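Local atomic coordinates of penicillin-binding protein A (Mycobacterium tuberculosis, PDB entry 3UPO), a protein that probably cross-links peptidoglycan in the mycobacterial cell wall as a D,D-transpeptidase, helping to regulate cell length, and is acylated by penicillin. Residues Y189-T194 and K311-T316; T396-H401 and T408-W413; L229-G234 and C253-V258. All coordinates share one frame; numbering follows the deposited sequence.

Overall arrangement
All three contacts lie in the transpeptidase domain and reach the bound, ring-opened penicillin. Following the chain, 189-194 opens interaction 1, whose partner 311-316 closes a loop of 116 residues, joining the approach to helix 196-205 with the approach to helix 317-328. Nested inside that loop, interaction 3 links the end of strand 228-230 to the start of helix 254-264. Interaction 2 comes afterwards, in series: a beta hairpin of strands 393-399 and 411-418 at one edge of the five-stranded sheet. It touches interaction 1 through Trp-413 and Pro-190, whereas interactions 2 and 3 do not touch but face the same ligand.

Interaction 1: residues Y189-T194 and K311-T316; sequences YPPGST and KDVALT. With PNM (open form - penicillin g), chain C.
Tyr-189 and Leu-315 form a single antiparallel bridge, a mostly buried backbone contact between two loops, one running into helix 196-205 and the other into helix 317-328. They are a hydrogen-bonded pair: Tyr-189 N donates to Leu-315 O at 2.8 Å, and the return bond, from Leu-315 N to Tyr-189 O, is nearly straight at 172°. In both bonds the donor stands above the plane of the carbonyl that receives it. Pro-191, two residues on, has no N-H with which to continue the ladder to Val-313; Val-313 O instead takes a CA-H...O contact from Pro-190 CA at 3.3 Å.

Beyond the bridge the contact becomes apolar. The CG corner of the Pro-191 ring meets Val-313 CG1 at 3.5 Å, the two side chains crossing at about a right angle. Val-313 brings this methyl to the ring by holding CG1 anti to the backbone N (chi1 -167°). Leu-315 CD1 touches the same corner at 4.0 Å. A rigid, compact proline suits this place against two neighbouring branched side chains.

The prolines lead into what appears to be the SxxK motif of penicillin-binding proteins, with Ser-193 as its serine and Lys-196 as its lysine. Gly-192 makes the turn with a positive phi that a residue without a side chain adopts easily. Ser-193 OG is bonded covalently to C7 of the opened penicillin, as expected of the acyl-ester serine, and Ser-193 N donates to O8 of that ester at 2.8 Å. Just past it, Thr-194 OG1 donates to Pro-191 O at 2.8 Å, bracing the turn, and also meets Asn-320 ND2. At the far end of the partner loop, Thr-316 occupies the N-cap of helix 317-328, its hydroxyl bonding Ala-319 N.

Interaction 2: residues T396-H401 and T408-W413; sequences TGTAEH and TPPHAW. With PNM (open form - penicillin g), chain C.
The shortest polar bond between the two segments runs from His-401 NE2 to Pro-409 O, 2.6 Å long, at the open end of an antiparallel ladder. In that ladder Gly-397 with Trp-413 and Ala-399 with His-411 are hydrogen-bonded pairs, separated by the non-hydrogen-bonded pair Thr-398 with Ala-412. Ala-399 N donates to His-411 O at 2.9 Å, lying in the carbonyl plane, and Thr-398 CA stands 3.1 Å from His-411 O in a weaker CA-H...O contact. Gly-397, with no side chain, leaves its face of the sheet to Trp-413 CB, which packs close to the glycine backbone. The Trp-413 indole presents its edge to the small Ala-399 CB, while its NE1 bonds Pro-190 O.

This edge strand carries the probable KTG motif, of which Thr-396 and Gly-397 are the last two residues. Thr-396 OG1 donates to the penicillin carboxylate O12 at 2.6 Å. Thr-398 N points almost straight at O8 of the ester (170°), as expected for one side of an oxyanion hole, and Thr-398 O receives the amide N14, so the ligand lies along the strand like an added one.

Where the strands part, chi1 of 58° sets the His-401 ring over His-411 in a face-to-face stack, centroids 3.7 Å apart and planes at 12°. A water bridges His-401 N to Thr-408 O. Because His-411 ND1 bonds the backbone N of Asn-433, that nitrogen probably acts as an acceptor; His-411 is then likely to be neutral, which would suit the close stacking of the two imidazoles.

Interaction 3: residues L229-G234 and C253-V258; sequences LENYGG and CNTAFV. With PNM (open form - penicillin g), chain C.
Asn-254, which closes the probable SxN motif begun by Ser-252, meets Glu-230 on the rim of the penicillin pocket. Its ND2 supplies two bonds: one to Glu-230 O at 3.2 Å, in that carbonyl's plane, and a shorter one, 2.6 Å, to O16 of the penicillin side-chain amide. Asparagine suits the place because one small flat group can donate and accept at once. With CG anti to the carbonyl carbon (chi1 -71°), the amide is carried out beside the ligand.

The backbone of the same helix start is held by Asn-231. Its OD1 accepts Thr-255 N at 3.1 Å in a fairly straight bond (164°) and Asn-254 N in a weaker, bent one, so a carboxamide from the other segment serves N-H groups at the head of helix 254-264. Its ND2 turns to Ala-235 O. Thr-255 OG1 bonds Ala-217 O and also accepts from a water at 2.6 Å, while its CG2 methyl lies against Leu-229 O. A turn further along, Val-258 CG2 packs on Leu-229 CD2 at 3.6 Å, both branched side chains also touching Ile-220. The disulfide between Cys-253 and Cys-237 ties the helix start to the loop that follows strand 228-230.

Next to Asn-231, Tyr-232 lays one ring face beneath penicillin methyl C10, which sits 3.7 Å from the ring plane, over its centre. Since Asn-254 OD1 meanwhile takes a bond from Lys-196 NZ, donor and acceptor ends are both engaged, which fixes the amide's rotation and links the penicillin site, presumably also the substrate's, to the lysine beside the acylated serine.

Interaction 1: residues Y189-T194 and K311-T316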
loop_
_atom_site.group_PDB
_atom_site.type_symbol
_atom_site.label_atom_id
_atom_site.label_comp_id
_atom_site.label_asym_id
_atom_site.label_seq_id
_atom_site.Cartn_x
_atom_site.Cartn_y
_atom_site.Cartn_z
ATOM N N TYR A 189 5.510 0.617 -8.686
ATOM C CA TYR A 189 5.643 1.946 -9.286
ATOM C C TYR A 189 6.892 2.604 -8.716
ATOM O O TYR A 189 7.248 2.351 -7.558
ATOM C CB TYR A 189 4.450 2.823 -8.908
ATOM C CG TYR A 189 3.093 2.215 -9.177
ATOM C CD1 TYR A 189 2.416 2.494 -10.356
ATOM C CD2 TYR A 189 2.468 1.390 -8.233
ATOM C CE1 TYR A 189 1.155 1.943 -10.616
ATOM C CE2 TYR A 189 1.212 0.833 -8.483
ATOM C CZ TYR A 189 0.560 1.126 -9.681
ATOM O OH TYR A 189 -0.683 0.598 -9.947
ATOM N N PRO A 190 7.541 3.474 -9.512
ATOM C CA PRO A 190 8.604 4.316 -8.962
ATOM C C PRO A 190 8.060 5.075 -7.749
ATOM O O PRO A 190 6.984 5.659 -7.832
ATOM C CB PRO A 190 8.965 5.264 -10.124
ATOM C CG PRO A 190 7.802 5.139 -11.146
ATOM C CD PRO A 190 7.298 3.726 -10.954
ATOM N N PRO A 191 8.756 4.988 -6.595
ATOM C CA PRO A 191 8.352 5.708 -5.385
ATOM C C PRO A 191 8.661 7.217 -5.423
ATOM O O PRO A 191 8.105 7.974 -4.628
ATOM C CB PRO A 191 9.201 5.046 -4.296
ATOM C CG PRO A 191 10.431 4.605 -4.993
ATOM C CD PRO A 191 9.956 4.157 -6.363
ATOM N N GLY A 192 9.558 7.634 -6.316
ATOM C CA GLY A 192 10.027 9.004 -6.337
ATOM C C GLY A 192 10.608 9.410 -4.983
ATOM O O GLY A 192 11.343 8.642 -4.359
ATOM N N SER A 193 10.243 10.597 -4.505
ATOM C CA SER A 193 10.915 11.170 -3.342
ATOM C C SER A 193 10.512 10.597 -2.000
ATOM O O SER A 193 11.105 10.953 -0.985
ATOM C CB SER A 193 10.787 12.696 -3.317
ATOM O OG SER A 193 11.350 13.253 -4.486
ATOM N N THR A 194 9.511 9.723 -1.973
ATOM C CA THR A 194 9.268 8.960 -0.749
ATOM C C THR A 194 10.534 8.140 -0.422
ATOM O O THR A 194 10.805 7.846 0.726
ATOM C CB THR A 194 8.025 8.042 -0.860
ATOM O OG1 THR A 194 8.173 7.157 -1.977
ATOM C CG2 THR A 194 6.730 8.873 -1.004
ATOM N N LYS A 311 15.009 5.890 -11.675
ATOM C CA LYS A 311 15.678 4.789 -12.372
ATOM C C LYS A 311 14.848 3.484 -12.321
ATOM O O LYS A 311 13.811 3.397 -12.960
ATOM C CB LYS A 311 17.105 4.583 -11.844
ATOM C CG LYS A 311 17.976 3.647 -12.685
ATOM C CD LYS A 311 17.862 3.958 -14.187
ATOM C CE LYS A 311 18.973 3.322 -14.969
ATOM N NZ LYS A 311 19.084 3.964 -16.311
ATOM N N ASP A 312 15.286 2.499 -11.536
ATOM C CA ASP A 312 14.696 1.156 -11.540
ATOM C C ASP A 312 14.014 0.833 -10.214
ATOM O O ASP A 312 13.537 -0.284 -9.999
ATOM C CB ASP A 312 15.769 0.104 -11.850
ATOM C CG ASP A 312 16.365 0.260 -13.232
ATOM O OD1 ASP A 312 15.600 0.509 -14.178
ATOM O OD2 ASP A 312 17.601 0.116 -13.392
ATOM N N VAL A 313 13.947 1.813 -9.322
ATOM C CA VAL A 313 13.240 1.624 -8.055
ATOM C C VAL A 313 11.741 1.528 -8.337
ATOM O O VAL A 313 11.195 2.321 -9.117
ATOM C CB VAL A 313 13.535 2.762 -7.041
ATOM C CG1 VAL A 313 13.049 2.376 -5.660
ATOM C CG2 VAL A 313 15.015 3.058 -6.996
ATOM N N ALA A 314 11.092 0.553 -7.695
ATOM C CA ALA A 314 9.734 0.164 -8.010
ATOM C C ALA A 314 9.186 -0.529 -6.797
ATOM O O ALA A 314 9.682 -1.586 -6.389
ATOM C CB ALA A 314 9.696 -0.778 -9.218
ATOM N N LEU A 315 8.158 0.072 -6.217
ATOM C CA LEU A 315 7.591 -0.417 -4.981
ATOM C C LEU A 315 6.084 -0.606 -5.153
ATOM O O LEU A 315 5.450 0.117 -5.935
ATOM C CB LEU A 315 7.822 0.611 -3.862
ATOM C CG LEU A 315 9.103 0.645 -3.019
ATOM C CD1 LEU A 315 10.369 0.789 -3.830
ATOM C CD2 LEU A 315 9.012 1.751 -1.974
ATOM N N THR A 316 5.520 -1.546 -4.392
ATOM C CA THR A 316 4.073 -1.595 -4.190
ATOM C C THR A 316 3.665 -0.558 -3.142
ATOM O O THR A 316 4.464 -0.182 -2.263
ATOM C CB THR A 316 3.569 -3.005 -3.723
ATOM O OG1 THR A 316 4.047 -3.263 -2.405
ATOM C CG2 THR A 316 4.000 -4.124 -4.668
HETATM O O8 PNM C . 9.398 13.050 -5.659
HETATM C C7 PNM C . 10.471 13.637 -5.489
HETATM N N4 PNM C . 9.699 15.643 -4.351
HETATM C C3 PNM C . 8.344 16.036 -4.654
HETATM C C11 PNM C . 7.451 15.810 -3.477
HETATM O O13 PNM C . 6.252 15.537 -3.700
HETATM O O12 PNM C . 7.951 15.890 -2.331
HETATM C C2 PNM C . 8.432 17.489 -5.164
HETATM C C10 PNM C . 7.306 17.821 -6.137
HETATM C C9 PNM C . 8.440 18.528 -4.043
HETATM S S1 PNM C . 9.963 17.536 -6.048
HETATM C C5 PNM C . 10.655 16.048 -5.353
HETATM C C6 PNM C . 10.847 14.859 -6.308
HETATM N N14 PNM C . 10.006 14.863 -7.489
HETATM C C15 PNM C . 10.215 15.680 -8.674
HETATM O O16 PNM C . 11.596 15.936 -8.832
HETATM C C17 PNM C . 9.577 15.028 -9.917
HETATM C C18 PNM C . 10.637 14.645 -10.923
HETATM C C19 PNM C . 10.915 15.502 -11.994
HETATM C C20 PNM C . 11.916 15.137 -12.909
HETATM C C21 PNM C . 12.636 13.942 -12.763
HETATM C C22 PNM C . 12.356 13.092 -11.688
HETATM C C23 PNM C . 11.354 13.443 -10.771
#

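Interaction 2: residues T396-H401 and T408-W413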
loop_
_atom_site.group_PDB
_atom_site.type_symbol
_atom_site.label_atom_id
_atom_site.label_comp_id
_atom_site.label_asym_id
_atom_site.label_seq_id
_atom_site.Cartn_x
_atom_site.Cartn_y
_atom_site.Cartn_z
ATOM N N THR A 396 6.110 13.196 1.154
ATOM C CA THR A 396 5.454 13.248 -0.160
ATOM C C THR A 396 6.388 12.774 -1.262
ATOM O O THR A 396 7.605 12.677 -1.064
ATOM C CB THR A 396 4.978 14.671 -0.542
ATOM O OG1 THR A 396 6.094 15.569 -0.523
ATOM C CG2 THR A 396 3.894 15.163 0.407
ATOM N N GLY A 397 5.815 12.485 -2.427
ATOM C CA GLY A 397 6.609 12.142 -3.591
ATOM C C GLY A 397 5.811 12.355 -4.855
ATOM O O GLY A 397 4.593 12.252 -4.858
ATOM N N THR A 398 6.513 12.699 -5.923
ATOM C CA THR A 398 5.932 12.749 -7.248
ATOM C C THR A 398 6.937 12.145 -8.215
ATOM O O THR A 398 8.047 12.649 -8.387
ATOM C CB THR A 398 5.299 14.165 -7.647
ATOM O OG1 THR A 398 5.821 14.652 -8.890
ATOM C CG2 THR A 398 5.503 15.205 -6.590
ATOM N N ALA A 399 6.540 11.015 -8.799
ATOM C CA ALA A 399 7.450 10.160 -9.522
ATOM C C ALA A 399 7.159 10.198 -11.014
ATOM O O ALA A 399 6.026 9.969 -11.433
ATOM C CB ALA A 399 7.339 8.739 -8.991
ATOM N N GLU A 400 8.185 10.497 -11.805
ATOM C CA GLU A 400 8.106 10.393 -13.251
ATOM C C GLU A 400 8.158 8.922 -13.659
ATOM O O GLU A 400 8.719 8.085 -12.946
ATOM C CB GLU A 400 9.239 11.184 -13.911
ATOM C CG GLU A 400 9.067 12.714 -13.829
ATOM C CD GLU A 400 9.701 13.461 -15.012
ATOM O OE1 GLU A 400 10.822 13.066 -15.428
ATOM O OE2 GLU A 400 9.079 14.439 -15.520
ATOM N N HIS A 401 7.565 8.595 -14.803
ATOM C CA HIS A 401 7.456 7.194 -15.221
ATOM C C HIS A 401 7.194 7.090 -16.700
ATOM O O HIS A 401 6.716 8.030 -17.316
ATOM C CB HIS A 401 6.348 6.477 -14.436
ATOM C CG HIS A 401 5.000 7.106 -14.587
ATOM N ND1 HIS A 401 4.041 6.614 -15.447
ATOM C CD2 HIS A 401 4.454 8.197 -14.001
ATOM C CE1 HIS A 401 2.960 7.370 -15.380
ATOM N NE2 HIS A 401 3.182 8.336 -14.505
ATOM N N THR A 408 4.467 12.874 -19.597
ATOM C CA THR A 408 3.557 11.921 -18.979
ATOM C C THR A 408 3.290 12.384 -17.556
ATOM O O THR A 408 4.237 12.722 -16.839
ATOM C CB THR A 408 4.173 10.499 -18.988
ATOM O OG1 THR A 408 4.442 10.113 -20.342
ATOM C CG2 THR A 408 3.234 9.475 -18.379
ATOM N N PRO A 409 2.006 12.431 -17.144
ATOM C CA PRO A 409 1.717 12.901 -15.783
ATOM C C PRO A 409 2.273 11.950 -14.710
ATOM O O PRO A 409 2.108 10.733 -14.816
ATOM C CB PRO A 409 0.185 12.995 -15.731
ATOM C CG PRO A 409 -0.311 12.121 -16.854
ATOM C CD PRO A 409 0.790 12.048 -17.887
ATOM N N PRO A 410 2.939 12.515 -13.684
ATOM C CA PRO A 410 3.646 11.731 -12.676
ATOM C C PRO A 410 2.695 11.139 -11.642
ATOM O O PRO A 410 1.554 11.602 -11.522
ATOM C CB PRO A 410 4.561 12.769 -12.022
ATOM C CG PRO A 410 3.798 14.050 -12.125
ATOM C CD PRO A 410 3.031 13.968 -13.422
ATOM N N HIS A 411 3.148 10.115 -10.914
ATOM C CA HIS A 411 2.363 9.573 -9.805
ATOM C C HIS A 411 2.545 10.466 -8.610
ATOM O O HIS A 411 3.656 10.886 -8.331
ATOM C CB HIS A 411 2.824 8.166 -9.406
ATOM C CG HIS A 411 2.912 7.197 -10.543
ATOM N ND1 HIS A 411 1.847 6.918 -11.372
ATOM C CD2 HIS A 411 3.934 6.423 -10.973
ATOM C CE1 HIS A 411 2.213 6.019 -12.266
ATOM N NE2 HIS A 411 3.473 5.699 -12.043
ATOM N N ALA A 412 1.464 10.722 -7.884
ATOM C CA ALA A 412 1.524 11.460 -6.629
ATOM C C ALA A 412 1.503 10.480 -5.457
ATOM O O ALA A 412 0.569 9.683 -5.318
ATOM C CB ALA A 412 0.363 12.446 -6.528
ATOM N N TRP A 413 2.531 10.557 -4.613
ATOM C CA TRP A 413 2.697 9.628 -3.506
ATOM C C TRP A 413 2.650 10.346 -2.176
ATOM O O TRP A 413 3.109 11.485 -2.069
ATOM C CB TRP A 413 4.066 8.990 -3.565
ATOM C CG TRP A 413 4.292 7.774 -4.424
ATOM C CD1 TRP A 413 4.941 7.735 -5.619
ATOM C CD2 TRP A 413 3.982 6.422 -4.086
ATOM N NE1 TRP A 413 5.025 6.443 -6.069
ATOM C CE2 TRP A 413 4.454 5.612 -5.139
ATOM C CE3 TRP A 413 3.346 5.813 -2.991
ATOM C CZ2 TRP A 413 4.320 4.216 -5.136
ATOM C CZ3 TRP A 413 3.207 4.413 -2.991
ATOM C CH2 TRP A 413 3.691 3.638 -4.061
HETATM O O8 PNM C . 9.398 13.050 -5.659
HETATM C C7 PNM C . 10.471 13.637 -5.489
HETATM N N4 PNM C . 9.699 15.643 -4.351
HETATM C C3 PNM C . 8.344 16.036 -4.654
HETATM C C11 PNM C . 7.451 15.810 -3.477
HETATM O O13 PNM C . 6.252 15.537 -3.700
HETATM O O12 PNM C . 7.951 15.890 -2.331
HETATM C C2 PNM C . 8.432 17.489 -5.164
HETATM C C10 PNM C . 7.306 17.821 -6.137
HETATM C C9 PNM C . 8.440 18.528 -4.043
HETATM S S1 PNM C . 9.963 17.536 -6.048
HETATM C C5 PNM C . 10.655 16.048 -5.353
HETATM C C6 PNM C . 10.847 14.859 -6.308
HETATM N N14 PNM C . 10.006 14.863 -7.489
HETATM C C15 PNM C . 10.215 15.680 -8.674
HETATM O O16 PNM C . 11.596 15.936 -8.832
HETATM C C17 PNM C . 9.577 15.028 -9.917
HETATM C C18 PNM C . 10.637 14.645 -10.923
HETATM C C19 PNM C . 10.915 15.502 -11.994
HETATM C C20 PNM C . 11.916 15.137 -12.909
HETATM C C21 PNM C . 12.636 13.942 -12.763
HETATM C C22 PNM C . 12.356 13.092 -11.688
HETATM C C23 PNM C . 11.354 13.443 -10.771
HETATM O O HOH W 1 6.215 11.308 -15.632
#

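Interaction 3: residues L229-G234 and C253-V258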
loop_
_atom_site.group_PDB
_atom_site.type_symbol
_atom_site.label_atom_id
_atom_site.label_comp_id
_atom_site.label_asym_id
_atom_site.label_seq_id
_atom_site.Cartn_x
_atom_site.Cartn_y
_atom_site.Cartn_z
ATOM N N LEU A 229 20.192 16.333 -13.323
ATOM C CA LEU A 229 19.028 16.288 -12.464
ATOM C C LEU A 229 18.844 17.646 -11.799
ATOM O O LEU A 229 19.786 18.185 -11.203
ATOM C CB LEU A 229 19.180 15.177 -11.418
ATOM C CG LEU A 229 18.492 13.827 -11.685
ATOM C CD1 LEU A 229 18.466 13.408 -13.183
ATOM C CD2 LEU A 229 19.110 12.725 -10.837
ATOM N N GLU A 230 17.644 18.206 -11.918
ATOM C CA GLU A 230 17.345 19.499 -11.316
ATOM C C GLU A 230 16.351 19.401 -10.145
ATOM O O GLU A 230 15.644 18.406 -10.006
ATOM C CB GLU A 230 16.894 20.508 -12.387
ATOM C CG GLU A 230 15.405 20.530 -12.699
ATOM C CD GLU A 230 14.975 21.725 -13.564
ATOM O OE1 GLU A 230 13.759 22.041 -13.575
ATOM O OE2 GLU A 230 15.832 22.345 -14.240
ATOM N N ASN A 231 16.339 20.427 -9.288
ATOM C CA ASN A 231 15.289 20.614 -8.274
ATOM C C ASN A 231 13.946 20.945 -8.923
ATOM O O ASN A 231 13.905 21.461 -10.033
ATOM C CB ASN A 231 15.656 21.778 -7.352
ATOM C CG ASN A 231 16.720 21.426 -6.328
ATOM O OD1 ASN A 231 17.006 20.256 -6.063
ATOM N ND2 ASN A 231 17.303 22.457 -5.727
ATOM N N TYR A 232 12.852 20.667 -8.220
ATOM C CA TYR A 232 11.507 21.006 -8.709
ATOM C C TYR A 232 11.375 22.505 -8.985
ATOM O O TYR A 232 11.600 23.332 -8.087
ATOM C CB TYR A 232 10.417 20.558 -7.723
ATOM C CG TYR A 232 9.035 20.443 -8.350
ATOM C CD1 TYR A 232 8.740 19.413 -9.253
ATOM C CD2 TYR A 232 8.025 21.357 -8.045
ATOM C CE1 TYR A 232 7.466 19.295 -9.843
ATOM C CE2 TYR A 232 6.751 21.254 -8.629
ATOM C CZ TYR A 232 6.481 20.220 -9.525
ATOM O OH TYR A 232 5.226 20.103 -10.104
ATOM N N GLY A 233 11.040 22.842 -10.231
ATOM C CA GLY A 233 10.901 24.232 -10.658
ATOM C C GLY A 233 12.209 24.967 -10.916
ATOM O O GLY A 233 12.209 26.189 -11.092
ATOM N N GLY A 234 13.322 24.237 -10.926
ATOM C CA GLY A 234 14.637 24.810 -11.206
ATOM C C GLY A 234 15.170 25.774 -10.158
ATOM O O GLY A 234 16.091 26.535 -10.426
ATOM N N CYS A 253 14.438 18.689 -1.661
ATOM C CA CYS A 253 15.323 19.216 -2.695
ATOM C C CYS A 253 16.146 18.100 -3.315
ATOM O O CYS A 253 16.876 17.399 -2.614
ATOM C CB CYS A 253 16.274 20.275 -2.111
ATOM S SG CYS A 253 15.467 21.717 -1.333
ATOM N N ASN A 254 16.084 17.992 -4.640
ATOM C CA ASN A 254 16.607 16.827 -5.356
ATOM C C ASN A 254 18.121 16.689 -5.396
ATOM O O ASN A 254 18.653 15.643 -5.024
ATOM C CB ASN A 254 16.060 16.775 -6.785
ATOM C CG ASN A 254 14.595 16.422 -6.836
ATOM O OD1 ASN A 254 14.004 16.015 -5.836
ATOM N ND2 ASN A 254 13.990 16.598 -8.006
ATOM N N THR A 255 18.787 17.738 -5.875
ATOM C CA THR A 255 20.236 17.758 -6.070
ATOM C C THR A 255 21.017 17.379 -4.803
ATOM O O THR A 255 22.063 16.726 -4.885
ATOM C CB THR A 255 20.725 19.133 -6.641
ATOM O OG1 THR A 255 20.515 20.176 -5.669
ATOM C CG2 THR A 255 19.972 19.477 -7.961
ATOM N N ALA A 256 20.503 17.781 -3.643
ATOM C CA ALA A 256 21.108 17.413 -2.367
ATOM C C ALA A 256 21.090 15.895 -2.148
ATOM O O ALA A 256 22.089 15.317 -1.692
ATOM C CB ALA A 256 20.405 18.122 -1.214
ATOM N N PHE A 257 19.965 15.256 -2.480
ATOM C CA PHE A 257 19.825 13.815 -2.260
ATOM C C PHE A 257 20.564 13.003 -3.303
ATOM O O PHE A 257 21.083 11.946 -2.996
ATOM C CB PHE A 257 18.364 13.401 -2.067
ATOM C CG PHE A 257 17.852 13.725 -0.700
ATOM C CD1 PHE A 257 17.997 12.809 0.336
ATOM C CD2 PHE A 257 17.294 14.970 -0.426
ATOM C CE1 PHE A 257 17.567 13.116 1.633
ATOM C CE2 PHE A 257 16.855 15.279 0.861
ATOM C CZ PHE A 257 17.002 14.340 1.895
ATOM N N VAL A 258 20.666 13.540 -4.514
ATOM C CA VAL A 258 21.540 12.980 -5.546
ATOM C C VAL A 258 22.995 12.955 -5.064
ATOM O O VAL A 258 23.652 11.913 -5.094
ATOM C CB VAL A 258 21.416 13.782 -6.863
ATOM C CG1 VAL A 258 22.496 13.372 -7.884
ATOM C CG2 VAL A 258 20.010 13.644 -7.443
HETATM O O8 PNM C . 9.398 13.050 -5.659
HETATM C C7 PNM C . 10.471 13.637 -5.489
HETATM N N4 PNM C . 9.699 15.643 -4.351
HETATM C C3 PNM C . 8.344 16.036 -4.654
HETATM C C11 PNM C . 7.451 15.810 -3.477
HETATM O O13 PNM C . 6.252 15.537 -3.700
HETATM O O12 PNM C . 7.951 15.890 -2.331
HETATM C C2 PNM C . 8.432 17.489 -5.164
HETATM C C10 PNM C . 7.306 17.821 -6.137
HETATM C C9 PNM C . 8.440 18.528 -4.043
HETATM S S1 PNM C . 9.963 17.536 -6.048
HETATM C C5 PNM C . 10.655 16.048 -5.353
HETATM C C6 PNM C . 10.847 14.859 -6.308
HETATM N N14 PNM C . 10.006 14.863 -7.489
HETATM C C15 PNM C . 10.215 15.680 -8.674
HETATM O O16 PNM C . 11.596 15.936 -8.832
HETATM C C17 PNM C . 9.577 15.028 -9.917
HETATM C C18 PNM C . 10.637 14.645 -10.923
HETATM C C19 PNM C . 10.915 15.502 -11.994
HETATM C C20 PNM C . 11.916 15.137 -12.909
HETATM C C21 PNM C . 12.636 13.942 -12.763
HETATM C C22 PNM C . 12.356 13.092 -11.688
HETATM C C23 PNM C . 11.354 13.443 -10.771
HETATM O O HOH W 2 19.367 21.006 -3.487
#